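Side-chain contacts in cystathionine gamma-synthase (Xanthomonas oryzae pv. oryzae KACC 10331, PDB 6LD7), which probably makes cystathionine in methionine biosynthesis, as a pyridoxal-phosphate-dependent enzyme of the trans-sulfuration family: residues E155-S158 / R163-D166; Q267-A272 / E381-D386; L276-G279 / Q285-F288; A320-F325 / G369-S374. The protein carries 1 engineered substitution. One frame throughout, in Å; residues are numbered along the deposited sequence.

Contact 1: residues E155-S158 / R163-D166; sequences ETPS and RITD
Pro157 and Ile164 bring their CA atoms within 4.9 Å of each other where the chain doubles back after a cis peptide bond at Thr156-Pro157, and Ser158 N donates to Arg163 O at 2.9 Å, in the carbonyl plane. The return bond ends on a side chain: Arg163 N donates to Ser158 OG at 3.1 Å. Ser158 OG stands between its own N and carbonyl carbon (chi1 85°), turned to meet this N-H, and it also has a weak hydrogen bond with Asp110. Arg163 O is gripped further by water 2 and touched by the CA-H of Pro157. That water donates to Glu155 O and Arg163 O and accepts from Thr165 OG1 at 2.7 Å, so one water ties polar atoms of both segments together. Water 1 makes a second bridge, donating to Thr165 OG1 and accepting from Glu155 N. On the apolar side the Pro157 ring and Ile164 lie side by side and point the same way. The chain of Ile164 bends at chi2 (-66°), carrying CD1 to within 3.9 Å of Pro157 CG. Glu155 uses its carboxylate outside the pair, OE2 accepting from the backbone N of Tyr112. Both segments lie in the loop between central-sheet strand 151-155 and helix 167-176, whose start Asp166 caps through Phe169 N. Helix 297-303 covers Ile164 with Leu299, while Gln303 bonds to Thr165 O, and Leu188 lies against Pro157.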
loop_
_atom_site.group_PDB
_atom_site.type_symbol
_atom_site.label_atom_id
_atom_site.label_comp_id
_atom_site.label_asym_id
_atom_site.label_seq_id
_atom_site.Cartn_x
_atom_site.Cartn_y
_atom_site.Cartn_z
ATOM N N GLU C 155 3.475 -33.414 7.637
ATOM C CA GLU C 155 4.240 -32.152 7.766
ATOM C C GLU C 155 5.714 -32.532 7.785
ATOM O O GLU C 155 6.266 -33.125 8.807
ATOM C CB GLU C 155 3.818 -31.382 9.006
ATOM C CG GLU C 155 4.509 -30.033 9.171
ATOM C CD GLU C 155 4.157 -29.355 10.483
ATOM O OE1 GLU C 155 5.123 -28.670 11.028
ATOM O OE2 GLU C 155 2.914 -29.534 10.960
ATOM N N THR C 156 6.377 -32.319 6.651
ATOM C CA THR C 156 7.800 -32.702 6.570
ATOM C C THR C 156 8.606 -31.610 5.912
ATOM O O THR C 156 8.279 -31.236 4.786
ATOM C CB THR C 156 8.263 -33.699 5.490
ATOM O OG1 THR C 156 7.404 -34.249 4.485
ATOM C CG2 THR C 156 9.329 -34.582 6.003
ATOM N N PRO C 157 9.820 -31.306 6.394
ATOM C CA PRO C 157 10.327 -31.714 7.699
ATOM C C PRO C 157 9.505 -31.170 8.863
ATOM O O PRO C 157 8.848 -30.139 8.698
ATOM C CB PRO C 157 11.706 -31.012 7.783
ATOM C CG PRO C 157 12.071 -30.750 6.365
ATOM C CD PRO C 157 10.743 -30.409 5.742
ATOM N N SER C 158 9.635 -31.796 10.017
ATOM C CA SER C 158 8.887 -31.439 11.239
ATOM C C SER C 158 9.658 -30.308 11.939
ATOM O O SER C 158 10.840 -30.092 11.673
ATOM C CB SER C 158 8.682 -32.710 12.119
ATOM O OG SER C 158 9.829 -32.915 12.950
ATOM N N ARG C 163 12.419 -33.968 11.598
ATOM C CA ARG C 163 12.089 -35.371 11.199
ATOM C C ARG C 163 11.559 -35.347 9.789
ATOM O O ARG C 163 10.772 -34.433 9.409
ATOM C CB ARG C 163 11.062 -36.049 12.133
ATOM C CG ARG C 163 11.374 -35.958 13.629
ATOM C CD ARG C 163 12.397 -36.999 14.034
ATOM N NE ARG C 163 13.724 -36.487 14.066
ATOM C CZ ARG C 163 14.651 -36.530 15.077
ATOM N NH1 ARG C 163 14.460 -37.080 16.278
ATOM N NH2 ARG C 163 15.826 -35.992 14.796
ATOM N N ILE C 164 11.998 -36.315 9.008
ATOM C CA ILE C 164 11.600 -36.436 7.599
ATOM C C ILE C 164 10.567 -37.533 7.472
ATOM O O ILE C 164 10.832 -38.662 7.858
ATOM C CB ILE C 164 12.860 -36.696 6.795
ATOM C CG1 ILE C 164 13.992 -35.705 7.130
ATOM C CG2 ILE C 164 12.577 -36.702 5.320
ATOM C CD1 ILE C 164 13.695 -34.298 6.746
ATOM N N THR C 165 9.423 -37.248 6.897
ATOM C CA THR C 165 8.444 -38.269 6.561
ATOM C C THR C 165 8.644 -38.631 5.109
ATOM O O THR C 165 8.778 -37.719 4.230
ATOM C CB THR C 165 7.026 -37.730 6.730
ATOM O OG1 THR C 165 6.909 -37.253 8.070
ATOM C CG2 THR C 165 5.984 -38.753 6.402
ATOM N N ASP C 166 8.523 -39.922 4.843
ATOM C CA ASP C 166 8.743 -40.478 3.491
ATOM C C ASP C 166 7.467 -40.318 2.704
ATOM O O ASP C 166 6.464 -41.033 2.937
ATOM C CB ASP C 166 9.277 -41.899 3.641
ATOM C CG ASP C 166 9.481 -42.634 2.331
ATOM O OD1 ASP C 166 8.942 -42.184 1.233
ATOM O OD2 ASP C 166 10.203 -43.634 2.427
HETATM O O HOH W 1 4.485 -35.946 9.070
HETATM O O HOH W 2 8.039 -35.151 9.256
#

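Contact 2: residues Q267-A272 / E381-D386; sequences QENADA and EDLLID
The side chains of Asn269 and Leu383 cross at about a right angle between two helices, CD1 of the leucine lying 3.8 Å from ND2 of the asparagine. This is a van der Waals touch between a methyl and the amide end, with CG of Asn269 a little farther from the same methyl. The second touch also pairs a methyl with a polar group: Leu384 CD2 rests 3.9 Å from Ala272 O. CG of Leu384 sits beside the backbone N (chi1 -67°) and the chain then runs on extended, which brings the branched end nearer to the facing helix than its CB suggests. Ile273 and Leu276, farther along helix 259-277, also touch Leu384, and Ile273 touches Leu383 as well. The closest CA atoms, those of Ala272 and Leu384, are 7.9 Å apart. Polar bonding comes from beyond the pair. Asn269 ND2 donates to Glu378 O and to Gly376 O, so its amide is held by two carbonyls of the segment leading into helix 380-396, and this fixes the group that Leu383 packs against. Charged residues turn to a neighbouring copy: Glu268 makes a salt bridge to Arg264 of the second subunit, and Asp382 OD2 bonds with Thr15 N and Thr18 OG1 of that subunit. Helix 259-277 packed in this way on the C-terminal helix 380-396 belongs to the alpha/beta C-terminal domain of fold-type I pyridoxal-phosphate enzymes.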
loop_
_atom_site.group_PDB
_atom_site.type_symbol
_atom_site.label_atom_id
_atom_site.label_comp_id
_atom_site.label_asym_id
_atom_site.label_seq_id
_atom_site.Cartn_x
_atom_site.Cartn_y
_atom_site.Cartn_z
ATOM N N GLN C 267 20.518 -21.455 1.938
ATOM C CA GLN C 267 21.074 -22.843 2.078
ATOM C C GLN C 267 22.619 -22.830 2.164
ATOM O O GLN C 267 23.197 -23.668 2.922
ATOM C CB GLN C 267 20.565 -23.707 0.940
ATOM C CG GLN C 267 19.096 -24.023 1.086
ATOM C CD GLN C 267 18.631 -25.000 0.038
ATOM O OE1 GLN C 267 18.270 -26.163 0.324
ATOM N NE2 GLN C 267 18.629 -24.528 -1.191
ATOM N N GLU C 268 23.279 -21.915 1.478
ATOM C CA GLU C 268 24.747 -21.716 1.640
ATOM C C GLU C 268 25.052 -21.374 3.102
ATOM O O GLU C 268 25.923 -21.992 3.709
ATOM C CB GLU C 268 25.237 -20.618 0.711
ATOM C CG GLU C 268 26.712 -20.413 0.830
ATOM C CD GLU C 268 27.355 -19.257 0.038
ATOM O OE1 GLU C 268 28.504 -18.831 0.376
ATOM O OE2 GLU C 268 26.770 -18.832 -0.952
ATOM N N ASN C 269 24.268 -20.495 3.700
ATOM C CA ASN C 269 24.490 -20.084 5.104
ATOM C C ASN C 269 24.233 -21.263 6.039
ATOM O O ASN C 269 25.025 -21.487 6.958
ATOM C CB ASN C 269 23.610 -18.900 5.489
ATOM C CG ASN C 269 24.112 -17.620 4.857
ATOM O OD1 ASN C 269 25.284 -17.545 4.408
ATOM N ND2 ASN C 269 23.268 -16.598 4.904
ATOM N N ALA C 270 23.172 -22.022 5.807
ATOM C CA ALA C 270 22.802 -23.141 6.686
ATOM C C ALA C 270 23.875 -24.238 6.646
ATOM O O ALA C 270 24.242 -24.733 7.721
ATOM C CB ALA C 270 21.454 -23.694 6.285
ATOM N N ASP C 271 24.348 -24.602 5.463
ATOM C CA ASP C 271 25.485 -25.572 5.306
ATOM C C ASP C 271 26.705 -25.085 6.108
ATOM O O ASP C 271 27.260 -25.898 6.860
ATOM C CB ASP C 271 25.867 -25.758 3.841
ATOM C CG ASP C 271 24.752 -26.438 3.049
ATOM O OD1 ASP C 271 23.719 -26.841 3.672
ATOM O OD2 ASP C 271 24.839 -26.467 1.786
ATOM N N ALA C 272 27.010 -23.781 6.074
ATOM C CA ALA C 272 28.168 -23.270 6.846
ATOM C C ALA C 272 27.865 -23.319 8.340
ATOM O O ALA C 272 28.720 -23.674 9.077
ATOM C CB ALA C 272 28.512 -21.906 6.386
ATOM N N GLU C 381 29.912 -15.008 6.769
ATOM C CA GLU C 381 31.001 -14.636 7.729
ATOM C C GLU C 381 30.419 -14.010 9.000
ATOM O O GLU C 381 30.929 -14.332 10.102
ATOM C CB GLU C 381 32.085 -13.763 7.101
ATOM C CG GLU C 381 31.709 -12.324 6.763
ATOM C CD GLU C 381 32.745 -11.575 5.918
ATOM O OE1 GLU C 381 33.595 -10.895 6.532
ATOM O OE2 GLU C 381 32.646 -11.580 4.662
ATOM N N ASP C 382 29.444 -13.110 8.862
ATOM C CA ASP C 382 28.858 -12.393 10.036
ATOM C C ASP C 382 28.061 -13.352 10.890
ATOM O O ASP C 382 28.199 -13.298 12.114
ATOM C CB ASP C 382 27.994 -11.208 9.606
ATOM C CG ASP C 382 28.774 -10.072 8.977
ATOM O OD1 ASP C 382 29.949 -9.866 9.420
ATOM O OD2 ASP C 382 28.214 -9.400 8.025
ATOM N N LEU C 383 27.190 -14.159 10.285
ATOM C CA LEU C 383 26.411 -15.131 11.080
ATOM C C LEU C 383 27.352 -16.029 11.865
ATOM O O LEU C 383 27.048 -16.302 13.024
ATOM C CB LEU C 383 25.497 -15.967 10.187
ATOM C CG LEU C 383 24.512 -15.128 9.396
ATOM C CD1 LEU C 383 23.534 -16.025 8.647
ATOM C CD2 LEU C 383 23.755 -14.157 10.334
ATOM N N LEU C 384 28.472 -16.462 11.281
ATOM C CA LEU C 384 29.416 -17.368 12.010
ATOM C C LEU C 384 30.152 -16.637 13.156
ATOM O O LEU C 384 30.273 -17.187 14.261
ATOM C CB LEU C 384 30.426 -17.947 11.038
ATOM C CG LEU C 384 29.893 -18.902 9.982
ATOM C CD1 LEU C 384 30.999 -19.185 8.984
ATOM C CD2 LEU C 384 29.427 -20.187 10.597
ATOM N N ILE C 385 30.546 -15.404 12.958
ATOM C CA ILE C 385 31.175 -14.597 14.051
ATOM C C ILE C 385 30.165 -14.452 15.201
ATOM O O ILE C 385 30.490 -14.750 16.386
ATOM C CB ILE C 385 31.579 -13.232 13.480
ATOM C CG1 ILE C 385 32.801 -13.364 12.549
ATOM C CG2 ILE C 385 31.792 -12.227 14.623
ATOM C CD1 ILE C 385 33.016 -12.078 11.718
ATOM N N ASP C 386 28.917 -14.133 14.863
ATOM C CA ASP C 386 27.843 -14.002 15.884
ATOM C C ASP C 386 27.643 -15.310 16.642
ATOM O O ASP C 386 27.589 -15.247 17.912
ATOM C CB ASP C 386 26.549 -13.526 15.233
ATOM C CG ASP C 386 25.638 -12.656 16.104
ATOM O OD1 ASP C 386 26.151 -11.944 17.029
ATOM O OD2 ASP C 386 24.399 -12.671 15.818
#

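Contact 3: residues L276-G279 / Q285-F288; sequences LLDG and QVYF
Val286 fits one methyl into the bend where helix 259-277 ends at Leu277 and the chain turns off at Asp278, joining helix and edge strand of an alpha/beta unit in the C-terminal domain. The tight part is the single branch CG2. It lies 3.7 Å from Asp278 CA, so it presses chiefly on backbone at the point where the chain leaves helical geometry. Leu277 CB is 4.0 Å from the same Val286 CG2. The valine torsion explains the choice of branch: CG1 is anti to the backbone N (chi1 -177°), which leaves CG2 beside that N and facing the helix end. Leu277 carries the buried side onward, its side chain reaching Phe313 of strand 310-315 and Leu391 of helix 380-396, while Leu291 covers both Val286 and Asp278 from a loop. The loose side begins at Asp278, an exposed residue whose CB stays 4.3 Å from Val286 CG2. Gln285, also exposed, folds back on its own strand: NE2 donates to Val286 O at 3.3 Å, from 43° above the carbonyl plane, although that oxygen lies close to the plane of the glutamine amide.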
loop_
_atom_site.group_PDB
_atom_site.type_symbol
_atom_site.label_atom_id
_atom_site.label_comp_id
_atom_site.label_asym_id
_atom_site.label_seq_id
_atom_site.Cartn_x
_atom_site.Cartn_y
_atom_site.Cartn_z
ATOM N N LEU C 276 29.755 -25.432 11.538
ATOM C CA LEU C 276 30.335 -24.890 12.809
ATOM C C LEU C 276 29.723 -25.649 13.999
ATOM O O LEU C 276 30.431 -26.014 14.929
ATOM C CB LEU C 276 29.989 -23.416 12.916
ATOM C CG LEU C 276 30.229 -22.792 14.288
ATOM C CD1 LEU C 276 31.749 -22.530 14.452
ATOM C CD2 LEU C 276 29.444 -21.494 14.435
ATOM N N LEU C 277 28.414 -25.903 13.986
ATOM C CA LEU C 277 27.709 -26.371 15.203
ATOM C C LEU C 277 27.958 -27.881 15.369
ATOM O O LEU C 277 28.099 -28.336 16.481
ATOM C CB LEU C 277 26.208 -26.093 15.116
ATOM C CG LEU C 277 25.809 -24.626 15.102
ATOM C CD1 LEU C 277 24.315 -24.535 15.020
ATOM C CD2 LEU C 277 26.318 -23.860 16.319
ATOM N N ASP C 278 28.021 -28.639 14.310
ATOM C CA ASP C 278 28.112 -30.105 14.437
ATOM C C ASP C 278 29.499 -30.511 14.988
ATOM O O ASP C 278 30.477 -30.260 14.321
ATOM C CB ASP C 278 27.920 -30.777 13.086
ATOM C CG ASP C 278 27.885 -32.299 13.174
ATOM O OD1 ASP C 278 27.270 -32.846 14.109
ATOM O OD2 ASP C 278 28.376 -32.925 12.255
ATOM N N GLY C 279 29.532 -31.177 16.127
ATOM C CA GLY C 279 30.773 -31.540 16.834
ATOM C C GLY C 279 31.417 -30.366 17.575
ATOM O O GLY C 279 32.411 -30.594 18.145
ATOM N N GLN C 285 23.918 -31.792 20.192
ATOM C CA GLN C 285 23.230 -32.400 19.018
ATOM C C GLN C 285 22.808 -31.299 18.053
ATOM O O GLN C 285 22.396 -30.131 18.498
ATOM C CB GLN C 285 22.008 -33.146 19.554
ATOM C CG GLN C 285 21.258 -33.950 18.560
ATOM C CD GLN C 285 22.088 -35.068 17.994
ATOM O OE1 GLN C 285 22.685 -35.815 18.741
ATOM N NE2 GLN C 285 22.194 -35.105 16.681
ATOM N N VAL C 286 22.824 -31.629 16.774
ATOM C CA VAL C 286 22.322 -30.736 15.717
ATOM C C VAL C 286 21.213 -31.478 14.991
ATOM O O VAL C 286 21.417 -32.653 14.675
ATOM C CB VAL C 286 23.415 -30.326 14.745
ATOM C CG1 VAL C 286 22.845 -29.350 13.708
ATOM C CG2 VAL C 286 24.543 -29.680 15.475
ATOM N N TYR C 287 20.120 -30.784 14.725
ATOM C CA TYR C 287 18.957 -31.333 14.014
ATOM C C TYR C 287 18.917 -30.601 12.680
ATOM O O TYR C 287 18.547 -29.428 12.652
ATOM C CB TYR C 287 17.686 -31.169 14.860
ATOM C CG TYR C 287 17.698 -31.885 16.184
ATOM C CD1 TYR C 287 17.411 -33.246 16.291
ATOM C CD2 TYR C 287 18.068 -31.199 17.333
ATOM C CE1 TYR C 287 17.504 -33.912 17.519
ATOM C CE2 TYR C 287 18.146 -31.820 18.554
ATOM C CZ TYR C 287 17.842 -33.172 18.654
ATOM O OH TYR C 287 17.875 -33.682 19.915
ATOM N N PHE C 288 19.414 -31.231 11.644
ATOM C CA PHE C 288 19.551 -30.611 10.297
ATOM C C PHE C 288 19.660 -31.714 9.256
ATOM O O PHE C 288 20.569 -32.507 9.318
ATOM C CB PHE C 288 20.773 -29.715 10.155
ATOM C CG PHE C 288 20.891 -29.036 8.811
ATOM C CD1 PHE C 288 19.897 -28.202 8.350
ATOM C CD2 PHE C 288 22.029 -29.205 8.018
ATOM C CE1 PHE C 288 20.046 -27.541 7.131
ATOM C CE2 PHE C 288 22.168 -28.559 6.800
ATOM C CZ PHE C 288 21.179 -27.737 6.350
#

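Contact 4: residues A320-F325 / G369-S374; sequences AAVRAF and GLLRLS
Leu371 receives two side chains of helix 319-327, one on each of its methyl groups. Val322 approaches end-on: the two residues point at each other tip to tip, and CG1 of the valine comes 4.0 Å from CD2 of the leucine. Phe325 arrives differently, sliding past Leu371 in the opposite direction, with its CD1 3.9 Å from Leu371 CD1 and the methyl set obliquely to the ring. The phenylalanine ring swings out anti to its backbone N (chi1 -179°), which takes it off the helix toward the sheet. The other valine branch, CG2, lies 4.0 Å from Gly369 CA, just before the strand begins and where no side chain comes between the methyl and the backbone. All four residues are buried, and the contact is apolar throughout. Ile345 of the adjacent strand 344-346 touches both Phe325 and Leu371, while Leu315 adds to the wall on the other neighbouring strand, 310-315. Phe49 of the third subunit packs on Val322, so part of the helix lies at a subunit interface. Phe325 also touches Leu387 and Leu391 of helix 380-396, so that the ring lies among helix 380-396 and strands 310-315, 344-346 and 370-374.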
loop_
_atom_site.group_PDB
_atom_site.type_symbol
_atom_site.label_atom_id
_atom_site.label_comp_id
_atom_site.label_asym_id
_atom_site.label_seq_id
_atom_site.Cartn_x
_atom_site.Cartn_y
_atom_site.Cartn_z
ATOM N N ALA C 320 20.983 -21.376 31.847
ATOM C CA ALA C 320 21.935 -20.252 32.053
ATOM C C ALA C 320 22.832 -20.057 30.804
ATOM O O ALA C 320 23.314 -18.902 30.545
ATOM C CB ALA C 320 22.777 -20.487 33.275
ATOM N N ALA C 321 23.208 -21.160 30.148
ATOM C CA ALA C 321 24.055 -21.133 28.931
ATOM C C ALA C 321 23.214 -20.522 27.805
ATOM O O ALA C 321 23.717 -19.626 27.080
ATOM C CB ALA C 321 24.536 -22.510 28.563
ATOM N N VAL C 322 21.936 -20.889 27.767
ATOM C CA VAL C 322 21.011 -20.357 26.747
ATOM C C VAL C 322 20.903 -18.836 26.920
ATOM O O VAL C 322 20.950 -18.138 25.920
ATOM C CB VAL C 322 19.658 -21.105 26.787
ATOM C CG1 VAL C 322 18.632 -20.446 25.893
ATOM C CG2 VAL C 322 19.851 -22.552 26.361
ATOM N N ARG C 323 20.625 -18.354 28.118
ATOM C CA ARG C 323 20.448 -16.915 28.395
ATOM C C ARG C 323 21.727 -16.215 27.988
ATOM O O ARG C 323 21.632 -15.124 27.339
ATOM C CB ARG C 323 20.224 -16.599 29.872
ATOM C CG ARG C 323 18.868 -17.006 30.421
ATOM C CD ARG C 323 18.713 -16.833 31.955
ATOM N NE ARG C 323 17.338 -17.143 32.341
ATOM C CZ ARG C 323 16.366 -16.234 32.359
ATOM N NH1 ARG C 323 16.633 -14.991 32.009
ATOM N NH2 ARG C 323 15.141 -16.553 32.712
ATOM N N ALA C 324 22.891 -16.782 28.316
ATOM C CA ALA C 324 24.155 -16.095 27.932
ATOM C C ALA C 324 24.301 -16.105 26.380
ATOM O O ALA C 324 24.668 -15.081 25.786
ATOM C CB ALA C 324 25.311 -16.761 28.603
ATOM N N PHE C 325 23.989 -17.227 25.722
ATOM C CA PHE C 325 24.150 -17.368 24.252
ATOM C C PHE C 325 23.334 -16.249 23.584
ATOM O O PHE C 325 23.812 -15.468 22.780
ATOM C CB PHE C 325 23.716 -18.766 23.821
ATOM C CG PHE C 325 23.845 -19.044 22.347
ATOM C CD1 PHE C 325 22.896 -18.610 21.453
ATOM C CD2 PHE C 325 24.938 -19.745 21.849
ATOM C CE1 PHE C 325 23.067 -18.840 20.089
ATOM C CE2 PHE C 325 25.088 -19.966 20.494
ATOM C CZ PHE C 325 24.159 -19.516 19.611
ATOM N N GLY C 369 17.744 -26.884 26.661
ATOM C CA GLY C 369 18.939 -26.468 25.919
ATOM C C GLY C 369 18.665 -26.295 24.409
ATOM O O GLY C 369 19.633 -25.844 23.711
ATOM N N LEU C 370 17.450 -26.604 23.892
ATOM C CA LEU C 370 17.235 -26.614 22.428
ATOM C C LEU C 370 17.018 -25.189 21.920
ATOM O O LEU C 370 16.226 -24.421 22.522
ATOM C CB LEU C 370 16.061 -27.507 22.065
ATOM C CG LEU C 370 15.856 -27.673 20.558
ATOM C CD1 LEU C 370 16.943 -28.563 19.975
ATOM C CD2 LEU C 370 14.526 -28.270 20.266
ATOM N N LEU C 371 17.759 -24.801 20.891
ATOM C CA LEU C 371 17.562 -23.516 20.177
ATOM C C LEU C 371 17.285 -23.824 18.715
ATOM O O LEU C 371 17.882 -24.779 18.181
ATOM C CB LEU C 371 18.799 -22.627 20.348
ATOM C CG LEU C 371 18.994 -22.045 21.754
ATOM C CD1 LEU C 371 20.404 -21.533 21.949
ATOM C CD2 LEU C 371 18.005 -20.922 21.997
ATOM N N ARG C 372 16.346 -23.087 18.131
ATOM C CA ARG C 372 15.962 -23.163 16.713
ATOM C C ARG C 372 16.426 -21.916 15.977
ATOM O O ARG C 372 16.160 -20.805 16.427
ATOM C CB ARG C 372 14.468 -23.387 16.580
ATOM C CG ARG C 372 14.063 -23.677 15.151
ATOM C CD ARG C 372 12.543 -23.656 15.037
ATOM N NE ARG C 372 12.075 -22.268 15.049
ATOM C CZ ARG C 372 10.794 -21.936 15.119
ATOM N NH1 ARG C 372 9.893 -22.887 15.070
ATOM N NH2 ARG C 372 10.431 -20.667 15.057
ATOM N N LEU C 373 17.109 -22.145 14.857
ATOM C CA LEU C 373 17.537 -21.104 13.955
ATOM C C LEU C 373 16.708 -21.136 12.703
ATOM O O LEU C 373 16.645 -22.172 12.058
ATOM C CB LEU C 373 19.007 -21.314 13.573
ATOM C CG LEU C 373 19.976 -21.349 14.711
ATOM C CD1 LEU C 373 21.396 -21.525 14.180
ATOM C CD2 LEU C 373 19.913 -20.099 15.544
ATOM N N SER C 374 16.301 -19.935 12.294
ATOM C CA SER C 374 15.800 -19.666 10.930
ATOM C C SER C 374 16.878 -18.818 10.263
ATOM O O SER C 374 17.013 -17.642 10.598
ATOM C CB SER C 374 14.469 -18.983 10.917
ATOM O OG SER C 374 14.121 -18.577 9.588
#

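In the fold
Contacts 2, 3 and 4 share the C-terminal domain. Contacts 2 and 3 have centres 13 Å apart and both use helix 259-277; they meet where Leu384 CD2 lies 4.0 Å from Leu276 CB. Contact 4, centred 13 Å from contact 3, reaches the same sheet and touches contact 3, Leu370 CD1 lying 3.8 Å from Tyr287 CE2. Both are nested in the loop that contact 2 closes. Contact 1 lies in the loop after strand 151-155 of the central sheet, yet Arg163 NH2 packs 3.5 Å from Tyr287 CD1, linking it to contact 3, 18 Å away between centres. Lys209, the predicted pyridoxal-phosphate lysine, follows strand 202-206 of that central sheet.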